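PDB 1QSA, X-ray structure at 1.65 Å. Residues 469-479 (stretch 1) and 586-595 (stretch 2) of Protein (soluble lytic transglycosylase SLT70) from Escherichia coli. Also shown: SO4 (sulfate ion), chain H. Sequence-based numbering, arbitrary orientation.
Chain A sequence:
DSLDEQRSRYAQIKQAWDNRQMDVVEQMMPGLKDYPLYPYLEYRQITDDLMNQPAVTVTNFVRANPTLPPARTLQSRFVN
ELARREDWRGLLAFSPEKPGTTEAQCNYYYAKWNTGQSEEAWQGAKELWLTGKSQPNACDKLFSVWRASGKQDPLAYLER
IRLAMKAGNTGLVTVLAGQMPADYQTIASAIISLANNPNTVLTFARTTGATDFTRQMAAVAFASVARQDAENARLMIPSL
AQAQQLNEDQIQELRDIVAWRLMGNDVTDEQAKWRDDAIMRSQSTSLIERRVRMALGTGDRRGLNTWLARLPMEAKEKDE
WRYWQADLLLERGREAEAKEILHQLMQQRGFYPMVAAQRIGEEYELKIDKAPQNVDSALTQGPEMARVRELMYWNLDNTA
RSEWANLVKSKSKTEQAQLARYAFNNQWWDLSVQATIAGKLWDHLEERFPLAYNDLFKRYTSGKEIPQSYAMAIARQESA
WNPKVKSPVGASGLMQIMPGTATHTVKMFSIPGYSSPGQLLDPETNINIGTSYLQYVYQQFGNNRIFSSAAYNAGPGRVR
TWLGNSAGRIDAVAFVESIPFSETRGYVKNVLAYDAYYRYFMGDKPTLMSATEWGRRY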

# COMPACT_ATOMS: atom_id res chain seq x y z
N SER A 469 9.72 -19.52 13.06
CA SER A 469 9.88 -18.07 13.17
C SER A 469 9.81 -17.40 11.80
O SER A 469 9.23 -16.32 11.65
N TYR A 470 10.39 -18.06 10.80
CA TYR A 470 10.42 -17.54 9.45
C TYR A 470 9.01 -17.49 8.83
O TYR A 470 8.64 -16.48 8.21
N ALA A 471 8.25 -18.58 8.97
CA ALA A 471 6.87 -18.61 8.46
C ALA A 471 6.05 -17.51 9.12
O ALA A 471 5.25 -16.82 8.48
N MET A 472 6.27 -17.31 10.42
CA MET A 472 5.58 -16.27 11.16
C MET A 472 5.96 -14.87 10.68
O MET A 472 5.09 -14.00 10.57
N ALA A 473 7.24 -14.65 10.36
CA ALA A 473 7.71 -13.36 9.85
C ALA A 473 7.01 -13.05 8.53
O ALA A 473 6.62 -11.91 8.29
N ILE A 474 6.92 -14.05 7.66
CA ILE A 474 6.26 -13.87 6.36
C ILE A 474 4.79 -13.48 6.56
O ILE A 474 4.30 -12.52 5.95
N ALA A 475 4.10 -14.20 7.43
CA ALA A 475 2.69 -13.89 7.70
C ALA A 475 2.51 -12.48 8.29
O ALA A 475 1.61 -11.74 7.90
N ARG A 476 3.40 -12.11 9.22
CA ARG A 476 3.34 -10.80 9.85
C ARG A 476 3.48 -9.70 8.79
O ARG A 476 2.72 -8.73 8.78
N GLN A 477 4.41 -9.89 7.86
CA GLN A 477 4.63 -8.92 6.79
C GLN A 477 3.43 -8.87 5.85
O GLN A 477 2.98 -7.79 5.47
N GLU A 478 2.91 -10.05 5.50
CA GLU A 478 1.81 -10.13 4.54
C GLU A 478 0.46 -9.58 5.00
O GLU A 478 -0.16 -8.76 4.30
N SER A 479 0.04 -9.97 6.20
CA SER A 479 -1.29 -9.61 6.68
C SER A 479 -1.40 -8.80 7.97
O SER A 479 -2.52 -8.42 8.36
N GLY A 586 12.18 -3.93 -0.06
CA GLY A 586 11.65 -3.59 1.25
C GLY A 586 11.04 -4.80 1.96
O GLY A 586 11.16 -4.94 3.18
N TYR A 587 10.40 -5.67 1.19
CA TYR A 587 9.78 -6.89 1.72
C TYR A 587 10.86 -7.78 2.36
O TYR A 587 10.69 -8.26 3.49
N VAL A 588 11.96 -8.00 1.65
CA VAL A 588 13.04 -8.85 2.13
C VAL A 588 13.65 -8.28 3.42
O VAL A 588 13.86 -9.01 4.38
N LYS A 589 13.89 -6.97 3.42
CA LYS A 589 14.44 -6.31 4.60
C LYS A 589 13.51 -6.49 5.80
O LYS A 589 13.95 -6.85 6.89
N ASN A 590 12.22 -6.25 5.59
CA ASN A 590 11.25 -6.42 6.67
C ASN A 590 11.21 -7.85 7.18
O ASN A 590 11.28 -8.10 8.38
N VAL A 591 11.09 -8.81 6.27
CA VAL A 591 10.98 -10.21 6.69
C VAL A 591 12.19 -10.69 7.50
O VAL A 591 12.02 -11.38 8.51
N LEU A 592 13.39 -10.29 7.08
CA LEU A 592 14.60 -10.67 7.81
C LEU A 592 14.62 -10.01 9.20
O LEU A 592 14.94 -10.69 10.18
N ALA A 593 14.23 -8.74 9.29
CA ALA A 593 14.18 -8.07 10.59
C ALA A 593 13.11 -8.74 11.48
O ALA A 593 13.37 -9.03 12.66
N TYR A 594 11.97 -9.09 10.89
CA TYR A 594 10.86 -9.71 11.65
C TYR A 594 11.20 -11.11 12.14
O TYR A 594 10.80 -11.51 13.24
N ASP A 595 11.93 -11.86 11.32
CA ASP A 595 12.34 -13.22 11.70
C ASP A 595 13.23 -13.11 12.95
O ASP A 595 13.07 -13.87 13.91

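Both stretches are helical, and their axes approach to 8.3 Å with an angle of 131° between N-to-C directions, so the two helices run obliquely against each other. The nearest CA atoms, those of Ala 473 and Asp 595, lie 5.0 Å apart, and Ala 473 CB fits there, 3.5 Å from Asp 595 N. Together the two surfaces bury 635 Å².

The apolar packing centres on Val 591 (chi1 t), whose side chain sits as a knob among Tyr 470, Ala 473, Ile 474 and Gln 477. Its CG1 lies 3.6 Å from Tyr 470 CE1, 3.8 Å from Ile 474 CD1 and 4.1 Å from Ala 473 CB, while Val 591 CG2 lies 3.8 Å from Gln 477 CB. Ala 473 points toward the partner helix and packs against its backbone as well: its CB is 3.6 Å from Val 591 O. Ile 474 (m, m) leaves its helix sideways, but its end turns inward and places CD1 4.1 Å from Tyr 587 CE1.

Gln 477 supplies the reciprocal knob, among Tyr 587, Asn 590, Val 591 and Tyr 594. With chi1 t and chi2 p, it brings CG to 3.5 Å from Tyr 587 CE2 and combines this packing with a polar terminus: Asn 590 ND2 (chi1 m) donates to Gln 477 OE1 at 3.0 Å, with an N-H...O angle of 145°.

Two short hydrogen bonds involve carboxylates. Ser 469 (chi1 p) donates through OG to Asp 595 OD1 at 2.6 Å. Tyr 470 N is 3.3 Å from the same Asp 595 OD1, but the angle is too poor for a hydrogen bond. Tyr 587 (chi1 t) donates from OH to Glu 478 OE2, also at 2.6 Å. Both side chains start sideways, and their ends converge, with the carboxylate oxygen near the plane of the tyrosine ring.

Tyr 594 (chi1 m) points toward stretch 1, its CD2 3.8 Å from Arg 476 CG, and its CE2 lies over one face of the Arg 476 guanidinium. Water 1 bridges the helices, donating to Gln 477 OE1 at 2.7 Å and to Tyr 594 OH at 2.8 Å. A sulfate, probably from the crystallisation liquor, lies near the guanidinium plane: Arg 476 NH1 and NH2 (chi1 t, chi2 p) each donate to SO4 O3 at 2.9 Å. Tyr 594 OH lies 2.9 Å from SO4 O1, so the anion lies close to side-chain ends from both stretches.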

# COMPACT_ATOMS: atom_id res chain seq x y z
CB SER A 469 11.22 -17.75 13.85
OG SER A 469 12.33 -18.17 13.05
CB TYR A 470 11.39 -18.35 8.59
CG TYR A 470 11.44 -17.89 7.16
CD1 TYR A 470 11.69 -16.54 6.85
CD2 TYR A 470 11.19 -18.78 6.12
CE1 TYR A 470 11.67 -16.10 5.52
CE2 TYR A 470 11.17 -18.35 4.79
CZ TYR A 470 11.41 -17.01 4.50
OH TYR A 470 11.37 -16.58 3.19
CB ALA A 471 6.24 -19.97 8.71
CB MET A 472 5.82 -16.44 12.67
CG MET A 472 5.11 -17.68 13.18
SD MET A 472 5.43 -18.09 14.90
CE MET A 472 4.29 -16.97 15.75
CB ALA A 473 9.23 -13.39 9.64
CB ILE A 474 6.40 -15.17 5.49
CG1 ILE A 474 7.86 -15.34 5.02
CG2 ILE A 474 5.42 -15.16 4.30
CD1 ILE A 474 8.24 -14.47 3.80
CB ALA A 475 2.09 -14.94 8.63
CB ARG A 476 4.45 -10.68 10.91
CG ARG A 476 4.70 -9.26 11.43
CD ARG A 476 3.49 -8.68 12.15
NE ARG A 476 3.79 -7.36 12.71
CZ ARG A 476 3.82 -6.23 12.01
NH1 ARG A 476 3.54 -6.24 10.71
NH2 ARG A 476 4.09 -5.08 12.64
CB GLN A 477 5.89 -9.28 6.00
CG GLN A 477 5.99 -8.60 4.62
CD GLN A 477 6.10 -7.10 4.69
OE1 GLN A 477 6.66 -6.54 5.63
NE2 GLN A 477 5.55 -6.42 3.69
CB GLU A 478 1.61 -11.60 4.09
CG GLU A 478 2.76 -12.19 3.26
CD GLU A 478 2.89 -11.56 1.88
OE1 GLU A 478 2.10 -10.65 1.54
OE2 GLU A 478 3.78 -11.99 1.11
CB SER A 479 -2.07 -10.90 6.92
OG SER A 479 -1.47 -11.61 8.00
CB TYR A 587 9.11 -7.63 0.56
CG TYR A 587 8.37 -8.90 0.92
CD1 TYR A 587 9.03 -10.13 0.94
CD2 TYR A 587 7.01 -8.88 1.20
CE1 TYR A 587 8.34 -11.32 1.23
CE2 TYR A 587 6.31 -10.06 1.49
CZ TYR A 587 6.98 -11.27 1.50
OH TYR A 587 6.31 -12.44 1.74
CB VAL A 588 14.11 -9.07 1.04
CG1 VAL A 588 15.29 -9.85 1.60
CG2 VAL A 588 13.48 -9.85 -0.11
CB LYS A 589 14.65 -4.82 4.32
CG LYS A 589 15.79 -4.55 3.34
CD LYS A 589 15.93 -3.07 3.09
CE LYS A 589 17.10 -2.78 2.15
NZ LYS A 589 17.15 -1.30 1.83
CB ASN A 590 9.84 -6.04 6.19
CG ASN A 590 9.63 -4.54 6.11
OD1 ASN A 590 10.45 -3.75 6.57
ND2 ASN A 590 8.49 -4.15 5.53
CB VAL A 591 10.65 -11.13 5.49
CG1 VAL A 591 10.73 -12.60 5.91
CG2 VAL A 591 9.25 -10.79 4.94
CB LEU A 592 15.86 -10.30 7.01
CG LEU A 592 16.01 -11.07 5.69
CD1 LEU A 592 17.22 -10.52 4.94
CD2 LEU A 592 16.14 -12.56 5.90
CB ALA A 593 13.87 -6.59 10.42
CB TYR A 594 9.59 -9.76 10.81
CG TYR A 594 9.00 -8.42 10.41
CD1 TYR A 594 9.54 -7.20 10.85
CD2 TYR A 594 7.89 -8.37 9.56
CE1 TYR A 594 8.98 -5.96 10.44
CE2 TYR A 594 7.34 -7.17 9.15
CZ TYR A 594 7.89 -5.97 9.59
OH TYR A 594 7.37 -4.79 9.13
CB ASP A 595 13.06 -13.92 10.53
CG ASP A 595 13.14 -15.42 10.72
OD1 ASP A 595 12.70 -15.90 11.77
OD2 ASP A 595 13.63 -16.13 9.81
S SO4 H . 4.64 -2.26 10.60
O1 SO4 H . 5.98 -2.86 10.76
O2 SO4 H . 4.63 -1.39 9.41
O3 SO4 H . 3.64 -3.33 10.43
O4 SO4 H . 4.32 -1.47 11.79
O HOH W 1 5.44 -4.66 7.16